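Local structure of OxyR (Porphyromonas gingivalis, 3HO7) at residues M182-E188 / T223-A228. The protein probably acts as a redox-sensitive LysR-family transcriptional activator that binds DNA, this chain being its regulatory domain. Residues are numbered along the deposited sequence; the frame is centred on the assembly and turned at random.
Sequences MPRPVRE and TGQHLA
Within 223-228, residues 225-227 form a short edge strand parallel to 184-188, the two axes 4.6 Å apart and crossing at -47°. Arg184 pairs with Gln225, Pro185 with His226 and Val186 with Leu227. A cis peptide precedes Pro183; then both chains are extended, except Gly224, whose phi/psi of 104/-4 calls for glycine. Four backbone hydrogen bonds zigzag across: Arg184 N to Gly224 O (2.8 Å), His226 N to Arg184 O (2.8 Å), Val186 N to His226 O (2.9 Å, more bent) and Ala228 N to Val186 O (2.9 Å). On the other edge Pro185, lacking an N-H, accepts from Phe85 of strand 75-89, and Arg187 pairs with Glu83. Parallel strands 184-194 and 225-227, joined through helix 200-211, make a beta-alpha-beta unit at this edge of the periplasmic-binding-protein-like regulatory domain. Val186 (m) shares a face with Arg184, Gln225 and Leu227, setting CG1 3.6 Å from Gln225 CB and CG2 3.6 Å from Leu227 CD1 (Leu227 is t, p). Pro185 and His226 point to the opposite face; Pro183 CB lies 3.8 Å from His226 CB. Gln225 NE2 hydrogen-bonds Glu84, its OE1 Gln222 N; Glu188 salt-bridges Lys69 and Arg190; Arg187 salt-bridges Glu83 and hydrogen-bonds Thr20 O.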
loop_
_atom_site.group_PDB
_atom_site.type_symbol
_atom_site.label_atom_id
_atom_site.label_comp_id
_atom_site.label_asym_id
_atom_site.label_seq_id
_atom_site.Cartn_x
_atom_site.Cartn_y
_atom_site.Cartn_z
ATOM N N MET A 182 -15.841 22.529 8.591
ATOM C CA MET A 182 -17.012 21.827 9.110
ATOM C C MET A 182 -18.203 21.975 8.170
ATOM O O MET A 182 -18.423 23.050 7.608
ATOM C CB MET A 182 -17.378 22.346 10.502
ATOM C CG MET A 182 -16.333 22.063 11.570
ATOM S SD MET A 182 -16.866 22.583 13.211
ATOM C CE MET A 182 -15.523 21.964 14.220
ATOM N N PRO A 183 -18.985 20.895 8.005
ATOM C CA PRO A 183 -18.779 19.622 8.690
ATOM C C PRO A 183 -17.623 18.823 8.093
ATOM O O PRO A 183 -17.416 18.841 6.880
ATOM C CB PRO A 183 -20.099 18.890 8.451
ATOM C CG PRO A 183 -20.559 19.402 7.138
ATOM C CD PRO A 183 -20.147 20.851 7.101
ATOM N N ARG A 184 -16.884 18.126 8.948
ATOM C CA ARG A 184 -15.720 17.363 8.516
ATOM C C ARG A 184 -16.093 15.927 8.152
ATOM O O ARG A 184 -16.808 15.256 8.897
ATOM C CB ARG A 184 -14.642 17.376 9.601
ATOM C CG ARG A 184 -14.183 18.771 9.993
ATOM C CD ARG A 184 -13.065 18.721 11.020
ATOM N NE ARG A 184 -12.735 20.056 11.508
ATOM C CZ ARG A 184 -13.393 20.672 12.483
ATOM N NH1 ARG A 184 -14.417 20.071 13.075
ATOM N NH2 ARG A 184 -13.030 21.887 12.866
ATOM N N PRO A 185 -15.607 15.452 6.998
ATOM C CA PRO A 185 -15.907 14.104 6.532
ATOM C C PRO A 185 -15.269 13.034 7.409
ATOM O O PRO A 185 -14.094 13.138 7.767
ATOM C CB PRO A 185 -15.294 14.075 5.128
ATOM C CG PRO A 185 -14.242 15.122 5.148
ATOM C CD PRO A 185 -14.759 16.195 6.050
ATOM N N VAL A 186 -16.049 12.017 7.754
ATOM C CA VAL A 186 -15.538 10.883 8.510
ATOM C C VAL A 186 -16.010 9.576 7.888
ATOM O O VAL A 186 -17.113 9.495 7.344
ATOM C CB VAL A 186 -16.003 10.911 9.979
ATOM C CG1 VAL A 186 -15.912 12.322 10.533
ATOM C CG2 VAL A 186 -17.423 10.380 10.095
ATOM N N ARG A 187 -15.166 8.554 7.966
ATOM C CA ARG A 187 -15.595 7.213 7.610
ATOM C C ARG A 187 -15.792 6.426 8.894
ATOM O O ARG A 187 -15.268 6.795 9.945
ATOM C CB ARG A 187 -14.569 6.517 6.716
ATOM C CG ARG A 187 -13.319 6.056 7.436
ATOM C CD ARG A 187 -12.405 5.322 6.481
ATOM N NE ARG A 187 -11.120 5.006 7.090
ATOM C CZ ARG A 187 -10.134 4.390 6.450
ATOM N NH1 ARG A 187 -10.295 4.029 5.185
ATOM N NH2 ARG A 187 -8.991 4.139 7.074
ATOM N N GLU A 188 -16.560 5.348 8.811
ATOM C CA GLU A 188 -16.774 4.493 9.966
ATOM C C GLU A 188 -16.025 3.187 9.779
ATOM O O GLU A 188 -16.203 2.499 8.774
ATOM C CB GLU A 188 -18.266 4.230 10.180
ATOM C CG GLU A 188 -18.943 3.514 9.026
ATOM C CD GLU A 188 -20.435 3.359 9.231
ATOM O OE1 GLU A 188 -20.852 3.025 10.361
ATOM O OE2 GLU A 188 -21.194 3.574 8.261
ATOM N N THR A 223 -18.935 16.594 17.632
ATOM C CA THR A 223 -19.562 17.774 17.053
ATOM C C THR A 223 -18.644 18.402 16.008
ATOM O O THR A 223 -17.468 18.657 16.272
ATOM C CB THR A 223 -19.894 18.822 18.131
ATOM O OG1 THR A 223 -20.640 18.201 19.187
ATOM C CG2 THR A 223 -20.712 19.959 17.536
ATOM N N GLY A 224 -19.185 18.642 14.818
ATOM C CA GLY A 224 -18.407 19.223 13.729
ATOM C C GLY A 224 -18.014 18.185 12.697
ATOM O O GLY A 224 -17.443 18.514 11.656
ATOM N N GLN A 225 -18.354 16.930 12.979
ATOM C CA GLN A 225 -18.033 15.799 12.109
ATOM C C GLN A 225 -19.287 15.210 11.477
ATOM O O GLN A 225 -20.337 15.152 12.111
ATOM C CB GLN A 225 -17.314 14.703 12.896
ATOM C CG GLN A 225 -15.888 15.026 13.274
ATOM C CD GLN A 225 -15.228 13.897 14.036
ATOM O OE1 GLN A 225 -15.880 13.188 14.796
ATOM N NE2 GLN A 225 -13.930 13.727 13.837
ATOM N N HIS A 226 -19.172 14.783 10.221
ATOM C CA HIS A 226 -20.297 14.186 9.510
ATOM C C HIS A 226 -19.843 12.937 8.759
ATOM O O HIS A 226 -18.802 12.945 8.102
ATOM C CB HIS A 226 -20.912 15.194 8.537
ATOM C CG HIS A 226 -22.064 14.652 7.747
ATOM N ND1 HIS A 226 -23.325 14.497 8.281
ATOM C CD2 HIS A 226 -22.145 14.236 6.462
ATOM C CE1 HIS A 226 -24.134 14.004 7.360
ATOM N NE2 HIS A 226 -23.443 13.837 6.246
ATOM N N LEU A 227 -20.623 11.866 8.867
ATOM C CA LEU A 227 -20.308 10.624 8.174
ATOM C C LEU A 227 -20.456 10.820 6.671
ATOM O O LEU A 227 -21.547 11.118 6.180
ATOM C CB LEU A 227 -21.221 9.494 8.648
ATOM C CG LEU A 227 -20.857 8.092 8.158
ATOM C CD1 LEU A 227 -19.411 7.775 8.503
ATOM C CD2 LEU A 227 -21.801 7.048 8.740
ATOM N N ALA A 228 -19.351 10.661 5.950
ATOM C CA ALA A 228 -19.341 10.850 4.503
ATOM C C ALA A 228 -20.224 9.826 3.793
ATOM O O ALA A 228 -20.029 8.616 3.927
ATOM C CB ALA A 228 -17.918 10.788 3.972
#